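Mgp-operon protein 3 (Mycoplasma pneumoniae, PDB 6RJ1) is a membrane-associated, immunodominant extracellular adhesin, also called P40/P90, that probably works with P1 in attachment to sugars on host cells. Local coordinates at residues P169-T174 and Q361-M366; S470-S475 and L776-G781. All coordinates share one frame; numbering follows the deposited sequence.

Contact 1 (P169-T174 and Q361-M366); sequences PVTPYT and QALHQM
A362 CB is touched by three consecutive residues of the loop: T171 CB lies 3.8 Å from A362 CB, the ring atom P172 CD comes in at 4.0 Å from it, and the Y173 ring turns its edge, CD2 and CE2, to the same methyl, which sits near the ring plane. From the next residue, L363 CD2 lies 3.8 Å from the methyl T171 CG2 and also faces the ring of P169, the side chains of L363 and P169 crossing at about a right angle. M366, about a turn on, completes the row. Its chain is bent at the last torsion (chi3 77°), which turns CE toward P169 CB, 3.7 Å away, and toward the carbonyl O of V170. No hydrogen bond joins the segments; the side-chain contacts are almost wholly apolar.

The close part is therefore the row A362, L363 and M366 against P169, T171, P172 and the edge of Y173. The looser side lies at V170, partly exposed, which points its CB away from the helix and contributes mainly its carbonyl. The carboxylate of E240 takes hydrogen bonds with both T171 OG1 and T174 OG1, and T171 N donates to T174 OG1 at 2.9 Å, with the backbone bond T174 N to T171 O closing the turn. The result is a type I beta turn, T171 to T174, packed through its apolar side against one face of a short helix.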
loop_
_atom_site.group_PDB
_atom_site.type_symbol
_atom_site.label_atom_id
_atom_site.label_comp_id
_atom_site.label_asym_id
_atom_site.label_seq_id
_atom_site.Cartn_x
_atom_site.Cartn_y
_atom_site.Cartn_z
ATOM N N PRO A 169 2.780 0.076 -11.855
ATOM C CA PRO A 169 2.455 0.982 -10.745
ATOM C C PRO A 169 1.600 2.184 -11.132
ATOM O O PRO A 169 1.682 2.685 -12.258
ATOM C CB PRO A 169 3.827 1.382 -10.193
ATOM C CG PRO A 169 4.768 0.359 -10.701
ATOM C CD PRO A 169 4.239 -0.026 -12.042
ATOM N N VAL A 170 0.732 2.603 -10.209
ATOM C CA VAL A 170 -0.133 3.761 -10.392
ATOM C C VAL A 170 0.739 4.983 -10.105
ATOM O O VAL A 170 1.346 5.075 -9.034
ATOM C CB VAL A 170 -1.401 3.711 -9.498
ATOM C CG1 VAL A 170 -2.235 4.980 -9.655
ATOM C CG2 VAL A 170 -2.248 2.474 -9.789
ATOM N N THR A 171 0.842 5.892 -11.072
ATOM C CA THR A 171 1.665 7.088 -10.906
ATOM C C THR A 171 0.781 8.259 -10.470
ATOM O O THR A 171 -0.438 8.195 -10.669
ATOM C CB THR A 171 2.431 7.403 -12.211
ATOM O OG1 THR A 171 1.530 7.931 -13.189
ATOM C CG2 THR A 171 3.208 6.205 -12.745
ATOM N N PRO A 172 1.350 9.370 -9.951
ATOM C CA PRO A 172 0.505 10.527 -9.610
ATOM C C PRO A 172 -0.230 11.149 -10.811
ATOM O O PRO A 172 -1.093 12.009 -10.611
ATOM C CB PRO A 172 1.503 11.511 -8.994
ATOM C CG PRO A 172 2.816 11.121 -9.544
ATOM C CD PRO A 172 2.770 9.642 -9.647
ATOM N N TYR A 173 0.102 10.715 -12.047
ATOM C CA TYR A 173 -0.504 11.218 -13.286
ATOM C C TYR A 173 -1.495 10.239 -13.919
ATOM O O TYR A 173 -2.005 10.509 -15.009
ATOM C CB TYR A 173 0.577 11.657 -14.295
ATOM C CG TYR A 173 1.586 12.597 -13.687
ATOM C CD1 TYR A 173 1.229 13.893 -13.320
ATOM C CD2 TYR A 173 2.886 12.181 -13.431
ATOM C CE1 TYR A 173 2.145 14.754 -12.724
ATOM C CE2 TYR A 173 3.813 13.036 -12.840
ATOM C CZ TYR A 173 3.437 14.320 -12.485
ATOM O OH TYR A 173 4.338 15.154 -11.879
ATOM N N THR A 174 -1.782 9.114 -13.226
ATOM C CA THR A 174 -2.729 8.105 -13.692
ATOM C C THR A 174 -4.140 8.686 -13.555
ATOM O O THR A 174 -4.566 8.960 -12.427
ATOM C CB THR A 174 -2.549 6.774 -12.922
ATOM O OG1 THR A 174 -1.205 6.309 -13.065
ATOM C CG2 THR A 174 -3.530 5.691 -13.376
ATOM N N GLN A 361 9.448 9.691 -15.493
ATOM C CA GLN A 361 9.956 10.495 -14.372
ATOM C C GLN A 361 9.159 10.296 -13.096
ATOM O O GLN A 361 9.709 10.446 -12.002
ATOM C CB GLN A 361 10.073 11.980 -14.737
ATOM C CG GLN A 361 10.939 12.248 -15.968
ATOM C CD GLN A 361 10.151 12.289 -17.266
ATOM O OE1 GLN A 361 9.056 11.724 -17.400
ATOM N NE2 GLN A 361 10.698 12.969 -18.258
ATOM N N ALA A 362 7.868 9.940 -13.236
ATOM C CA ALA A 362 6.986 9.658 -12.106
ATOM C C ALA A 362 7.400 8.332 -11.478
ATOM O O ALA A 362 7.519 8.258 -10.255
ATOM C CB ALA A 362 5.533 9.612 -12.559
ATOM N N LEU A 363 7.696 7.317 -12.325
ATOM C CA LEU A 363 8.138 5.986 -11.899
ATOM C C LEU A 363 9.492 6.030 -11.210
ATOM O O LEU A 363 9.629 5.474 -10.128
ATOM C CB LEU A 363 8.166 4.996 -13.072
ATOM C CG LEU A 363 6.828 4.648 -13.719
ATOM C CD1 LEU A 363 7.033 4.147 -15.137
ATOM C CD2 LEU A 363 6.037 3.639 -12.874
ATOM N N HIS A 364 10.483 6.711 -11.813
ATOM C CA HIS A 364 11.826 6.875 -11.241
ATOM C C HIS A 364 11.741 7.413 -9.791
ATOM O O HIS A 364 12.462 6.938 -8.913
ATOM C CB HIS A 364 12.672 7.819 -12.122
ATOM C CG HIS A 364 13.921 8.292 -11.447
ATOM N ND1 HIS A 364 15.033 7.475 -11.333
ATOM C CD2 HIS A 364 14.168 9.458 -10.806
ATOM C CE1 HIS A 364 15.920 8.168 -10.643
ATOM N NE2 HIS A 364 15.446 9.369 -10.305
ATOM N N GLN A 365 10.843 8.399 -9.572
ATOM C CA GLN A 365 10.558 9.066 -8.305
ATOM C C GLN A 365 9.884 8.133 -7.287
ATOM O O GLN A 365 10.001 8.369 -6.085
ATOM C CB GLN A 365 9.684 10.296 -8.564
ATOM C CG GLN A 365 9.970 11.470 -7.630
ATOM C CD GLN A 365 11.318 12.135 -7.852
ATOM O OE1 GLN A 365 11.672 12.573 -8.958
ATOM N NE2 GLN A 365 12.090 12.241 -6.791
ATOM N N MET A 366 9.180 7.086 -7.769
ATOM C CA MET A 366 8.488 6.077 -6.954
ATOM C C MET A 366 9.435 4.934 -6.511
ATOM O O MET A 366 9.023 4.037 -5.756
ATOM C CB MET A 366 7.339 5.455 -7.748
ATOM C CG MET A 366 6.179 6.357 -7.935
ATOM S SD MET A 366 5.055 5.636 -9.127
ATOM C CE MET A 366 4.285 4.397 -8.116
#

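Contact 2 (S470-S475 and L776-G781); sequences SDRVPS and LNFGTG
D471 reaches across to F778, G779 and T780, and its side chain can be followed atom by atom. CB lies 3.2 Å from the carbonyl O of G779. CG stands between the backbone N and the carbonyl carbon (chi1 40°), within 3.8 Å of F778 CE1. From there the carboxylate divides its two oxygens. OD1 is near the plane of the F778 ring, at its edge, 3.5 Å from CE1, with the carboxylate and ring planes 72° apart. OD2 accepts the hydrogen bond of T780 OG1 at 3.0 Å; the hydroxyl comes from above the carboxylate plane, 47° out of it. With OG1 anti to its backbone N, the hydroxyl of T780 is turned to D471 OD2.

R472 adds a second approach to the same ring, its CD lying 3.7 Å from F778 CE1 in an oblique position, while F771 meets F778 edge-to-face. A water links the backbones: it donates to D471 O at 2.7 Å and accepts from G779 N.

Both direct and water-mediated polar links thus start from D471, one from its side chain and one from its main chain. An aromatic C-H edge carries a slight positive charge, so the position of OD1 is consistent with a weak electrostatic attraction, while the hydroxyl of T780 would stabilise negative charge on OD2.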
loop_
_atom_site.group_PDB
_atom_site.type_symbol
_atom_site.label_atom_id
_atom_site.label_comp_id
_atom_site.label_asym_id
_atom_site.label_seq_id
_atom_site.Cartn_x
_atom_site.Cartn_y
_atom_site.Cartn_z
ATOM N N SER A 470 7.633 0.152 -0.085
ATOM C CA SER A 470 7.138 1.526 -0.193
ATOM C C SER A 470 5.616 1.617 -0.148
ATOM O O SER A 470 4.927 0.596 -0.211
ATOM C CB SER A 470 7.703 2.216 -1.438
ATOM O OG SER A 470 7.147 1.737 -2.652
ATOM N N ASP A 471 5.106 2.841 -0.002
ATOM C CA ASP A 471 3.674 3.137 0.025
ATOM C C ASP A 471 3.089 3.367 -1.368
ATOM O O ASP A 471 1.867 3.492 -1.497
ATOM C CB ASP A 471 3.357 4.353 0.941
ATOM C CG ASP A 471 4.319 5.535 0.898
ATOM O OD1 ASP A 471 4.702 5.956 -0.222
ATOM O OD2 ASP A 471 4.668 6.056 1.986
ATOM N N ARG A 472 3.935 3.399 -2.410
ATOM C CA ARG A 472 3.424 3.680 -3.736
ATOM C C ARG A 472 3.454 2.492 -4.689
ATOM O O ARG A 472 2.770 2.545 -5.709
ATOM C CB ARG A 472 4.103 4.908 -4.343
ATOM C CG ARG A 472 3.062 5.890 -4.874
ATOM C CD ARG A 472 3.263 7.275 -4.330
ATOM N NE ARG A 472 4.088 8.083 -5.221
ATOM C CZ ARG A 472 5.345 8.420 -4.961
ATOM N NH1 ARG A 472 6.029 9.164 -5.820
ATOM N NH2 ARG A 472 5.926 8.027 -3.833
ATOM N N VAL A 473 4.211 1.417 -4.365
ATOM C CA VAL A 473 4.274 0.180 -5.168
ATOM C C VAL A 473 3.996 -1.000 -4.215
ATOM O O VAL A 473 4.573 -1.017 -3.123
ATOM C CB VAL A 473 5.623 0.017 -5.927
ATOM C CG1 VAL A 473 5.714 -1.319 -6.650
ATOM C CG2 VAL A 473 5.856 1.152 -6.908
ATOM N N PRO A 474 3.123 -1.986 -4.586
ATOM C CA PRO A 474 2.874 -3.124 -3.678
ATOM C C PRO A 474 4.115 -3.990 -3.475
ATOM O O PRO A 474 4.936 -4.129 -4.384
ATOM C CB PRO A 474 1.745 -3.890 -4.374
ATOM C CG PRO A 474 1.879 -3.543 -5.807
ATOM C CD PRO A 474 2.331 -2.121 -5.830
ATOM N N SER A 475 4.278 -4.513 -2.254
ATOM C CA SER A 475 5.402 -5.355 -1.874
ATOM C C SER A 475 4.896 -6.725 -1.435
ATOM O O SER A 475 3.928 -6.816 -0.685
ATOM C CB SER A 475 6.250 -4.683 -0.798
ATOM O OG SER A 475 5.527 -4.445 0.395
ATOM N N LEU A 776 -8.354 6.071 -5.807
ATOM C CA LEU A 776 -7.495 5.228 -4.983
ATOM C C LEU A 776 -6.984 5.912 -3.750
ATOM O O LEU A 776 -6.493 7.041 -3.825
ATOM C CB LEU A 776 -6.317 4.667 -5.807
ATOM C CG LEU A 776 -6.636 4.157 -7.210
ATOM C CD1 LEU A 776 -5.386 3.977 -8.014
ATOM C CD2 LEU A 776 -7.463 2.879 -7.176
ATOM N N ASN A 777 -7.089 5.222 -2.608
ATOM C CA ASN A 777 -6.583 5.750 -1.354
ATOM C C ASN A 777 -5.089 5.471 -1.215
ATOM O O ASN A 777 -4.562 4.553 -1.839
ATOM C CB ASN A 777 -7.386 5.266 -0.150
ATOM C CG ASN A 777 -7.409 6.267 0.982
ATOM O OD1 ASN A 777 -6.686 7.264 0.998
ATOM N ND2 ASN A 777 -8.239 6.027 1.967
ATOM N N PHE A 778 -4.407 6.302 -0.439
ATOM C CA PHE A 778 -2.969 6.212 -0.226
ATOM C C PHE A 778 -2.673 6.554 1.230
ATOM O O PHE A 778 -3.314 7.427 1.793
ATOM C CB PHE A 778 -2.270 7.169 -1.212
ATOM C CG PHE A 778 -0.846 7.558 -0.915
ATOM C CD1 PHE A 778 0.210 6.758 -1.325
ATOM C CD2 PHE A 778 -0.556 8.761 -0.292
ATOM C CE1 PHE A 778 1.529 7.136 -1.084
ATOM C CE2 PHE A 778 0.766 9.135 -0.051
ATOM C CZ PHE A 778 1.799 8.318 -0.449
ATOM N N GLY A 779 -1.726 5.846 1.818
ATOM C CA GLY A 779 -1.325 6.038 3.205
ATOM C C GLY A 779 0.169 6.192 3.333
ATOM O O GLY A 779 0.920 5.436 2.722
ATOM N N THR A 780 0.608 7.174 4.128
ATOM C CA THR A 780 2.022 7.494 4.311
ATOM C C THR A 780 2.328 8.036 5.712
ATOM O O THR A 780 1.443 8.565 6.389
ATOM C CB THR A 780 2.471 8.490 3.192
ATOM O OG1 THR A 780 3.891 8.635 3.190
ATOM C CG2 THR A 780 1.815 9.867 3.316
ATOM N N GLY A 781 3.595 7.933 6.090
ATOM C CA GLY A 781 4.149 8.488 7.313
ATOM C C GLY A 781 3.681 7.904 8.617
ATOM O O GLY A 781 3.296 8.663 9.508
HETATM O O HOH W 1 -0.516 3.745 -0.257
#

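In the fold
The centres of contact 1 and contact 2 lie 12 Å apart, and the two touch directly: M366 CE is 3.4 Å from R472 O, and V170 CG1 is 3.7 Å from L776 CD1. Both segments of contact 1 precede both of contact 2 in the sequence. Contact 1 sets the loop after strand 165-167 against helix 360-365; contact 2 sets the loop between strands 464-468 and 477-482 against the segment leading into strand 779-786. Four distant segments therefore converge in the interior, contact 2 about 4 Å and contact 1 about 14 Å from the molecule's centre, bringing together the eight-stranded mixed sheet, the antiparallel sheet of strand 779-786 and the mixed sheet containing strand 165-167.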